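Local coordinates for phosphate-binding protein (Xanthomonas axonopodis pv. citri, PDB 5UB4) that probably serves as the periplasmic substrate-binding component of an ABC transporter, capturing phosphate or a related oxyanion for uptake, at residues G88-F93 with V209-E214. Sequence-based numbering, arbitrary orientation.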
loop_
_atom_site.group_PDB
_atom_site.type_symbol
_atom_site.label_atom_id
_atom_site.label_comp_id
_atom_site.label_asym_id
_atom_site.label_seq_id
_atom_site.Cartn_x
_atom_site.Cartn_y
_atom_site.Cartn_z
ATOM N N GLY A 88 -8.606 9.527 -3.476
ATOM C CA GLY A 88 -9.604 10.169 -2.600
ATOM C C GLY A 88 -9.309 11.633 -2.316
ATOM O O GLY A 88 -9.605 12.088 -1.232
ATOM N N GLY A 89 -8.639 12.341 -3.234
ATOM C CA GLY A 89 -8.263 13.737 -3.005
ATOM C C GLY A 89 -7.113 14.004 -2.056
ATOM O O GLY A 89 -6.885 15.143 -1.667
ATOM N N LEU A 90 -6.331 12.971 -1.730
ATOM C CA LEU A 90 -5.277 13.107 -0.750
ATOM C C LEU A 90 -3.984 12.652 -1.358
ATOM O O LEU A 90 -3.882 11.544 -1.920
ATOM C CB LEU A 90 -5.594 12.211 0.464
ATOM C CG LEU A 90 -6.856 12.561 1.231
ATOM C CD1 LEU A 90 -7.097 11.513 2.306
ATOM C CD2 LEU A 90 -6.821 13.990 1.814
ATOM N N ARG A 91 -2.985 13.489 -1.213
ATOM C CA ARG A 91 -1.670 13.144 -1.658
ATOM C C ARG A 91 -0.913 12.263 -0.658
ATOM O O ARG A 91 0.013 11.570 -1.090
ATOM C CB ARG A 91 -0.899 14.408 -1.902
ATOM C CG ARG A 91 -1.524 15.205 -3.037
ATOM C CD ARG A 91 -0.561 16.172 -3.704
ATOM N NE ARG A 91 -1.265 16.780 -4.843
ATOM C CZ ARG A 91 -0.835 17.845 -5.517
ATOM N NH1 ARG A 91 0.336 18.435 -5.186
ATOM N NH2 ARG A 91 -1.568 18.318 -6.527
ATOM N N ASP A 92 -1.238 12.378 0.638
ATOM C CA ASP A 92 -0.474 11.708 1.742
ATOM C C ASP A 92 -1.347 10.801 2.556
ATOM O O ASP A 92 -2.562 10.922 2.539
ATOM C CB ASP A 92 0.169 12.738 2.700
ATOM C CG ASP A 92 1.460 13.388 2.147
ATOM O OD1 ASP A 92 1.816 13.258 0.963
ATOM O OD2 ASP A 92 2.169 14.017 2.939
ATOM N N PHE A 93 -0.725 9.858 3.258
ATOM C CA PHE A 93 -1.398 9.202 4.359
ATOM C C PHE A 93 -0.381 8.835 5.463
ATOM O O PHE A 93 0.840 9.020 5.301
ATOM C CB PHE A 93 -2.302 8.012 3.882
ATOM C CG PHE A 93 -1.575 6.758 3.431
ATOM C CD1 PHE A 93 -0.245 6.761 3.060
ATOM C CD2 PHE A 93 -2.305 5.556 3.274
ATOM C CE1 PHE A 93 0.380 5.613 2.617
ATOM C CE2 PHE A 93 -1.680 4.408 2.861
ATOM C CZ PHE A 93 -0.326 4.435 2.528
ATOM N N VAL A 209 3.470 9.805 4.613
ATOM C CA VAL A 209 4.230 9.507 3.410
ATOM C C VAL A 209 3.282 9.772 2.220
ATOM O O VAL A 209 2.050 9.832 2.400
ATOM C CB VAL A 209 4.799 8.058 3.409
ATOM C CG1 VAL A 209 5.758 7.819 4.578
ATOM C CG2 VAL A 209 3.663 7.038 3.397
ATOM N N PRO A 210 3.842 9.913 0.994
ATOM C CA PRO A 210 2.960 10.001 -0.158
ATOM C C PRO A 210 2.133 8.728 -0.287
ATOM O O PRO A 210 2.635 7.628 -0.021
ATOM C CB PRO A 210 3.913 10.173 -1.360
ATOM C CG PRO A 210 5.244 10.481 -0.766
ATOM C CD PRO A 210 5.255 9.809 0.587
ATOM N N ARG A 211 0.885 8.907 -0.674
ATOM C CA ARG A 211 -0.119 7.862 -0.622
ATOM C C ARG A 211 0.128 6.722 -1.620
ATOM O O ARG A 211 0.031 5.558 -1.285
ATOM C CB ARG A 211 -1.485 8.506 -0.857
ATOM C CG ARG A 211 -2.575 7.558 -1.239
ATOM C CD ARG A 211 -3.183 6.816 -0.064
ATOM N NE ARG A 211 -4.424 7.528 0.127
ATOM C CZ ARG A 211 -5.642 7.033 0.098
ATOM N NH1 ARG A 211 -5.868 5.735 -0.025
ATOM N NH2 ARG A 211 -6.668 7.894 0.217
ATOM N N ALA A 212 0.430 7.056 -2.862
ATOM C CA ALA A 212 0.580 6.025 -3.923
ATOM C C ALA A 212 1.436 6.549 -5.058
ATOM O O ALA A 212 1.716 7.769 -5.141
ATOM C CB ALA A 212 -0.808 5.562 -4.418
ATOM N N VAL A 213 1.865 5.604 -5.889
ATOM C CA VAL A 213 2.760 5.855 -6.991
ATOM C C VAL A 213 2.484 4.869 -8.125
ATOM O O VAL A 213 2.144 3.688 -7.871
ATOM C CB VAL A 213 4.242 5.768 -6.507
ATOM C CG1 VAL A 213 4.554 4.391 -5.985
ATOM C CG2 VAL A 213 5.235 6.181 -7.582
ATOM N N GLU A 214 2.622 5.343 -9.377
ATOM C CA GLU A 214 2.561 4.481 -10.570
ATOM C C GLU A 214 3.976 4.024 -10.800
ATOM O O GLU A 214 4.917 4.873 -10.887
ATOM C CB GLU A 214 2.056 5.260 -11.805
ATOM C CG GLU A 214 0.688 5.908 -11.555
ATOM C CD GLU A 214 -0.279 4.871 -11.003
ATOM O OE1 GLU A 214 -0.496 3.820 -11.715
ATOM O OE2 GLU A 214 -0.729 5.041 -9.823
#
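Phe93 and Val209 face each other as an antiparallel hydrogen-bonded pair, a compact example of how two antiparallel strands can be tied by backbone bonds and then packed by a few side chains. Phe93 N gives its hydrogen to Val209 O at 2.9 Å, and Val209 N returns one to Phe93 O at 2.8 Å. A third bond runs from Arg211 N to Arg91 O (2.8 Å). Between them Asp92 and Pro210 form a non-hydrogen-bonded pair, where Asp92 CA lies 3.2 Å from Val209 O in a CA-H...O contact. The paired strands, 92-100 and 209-217, run side by side between the two lobes of this periplasmic binding protein fold, consistent with the hinge crossovers of the class. A phosphate ion, probably from the crystallisation liquor, lies about 3 Å from the nearest atom of the Phe93 side chain and may mark a pocket.

Apolar packing is centred on the Phe93 ring. With CG lodged between the backbone N and the carbonyl carbon (chi1 73°), the ring lies along the 209-211 backbone and receives Val209 CG2 at its edge, 3.7 Å from CE1. Over one face sits Arg211 CD, a CH-pi contact 4.0 Å from the centroid. The arginine bends at chi2 and chi3, carrying its guanidinium beyond the ring in a plane only 15° from it, toward Leu90 CD1. Its NE is buried without a polar partner.

At the edge of the contact Asp92 OD1 lies 3.6 Å from Pro210 CA, while OD2 is held in a salt bridge with Arg264 of helix 259-277.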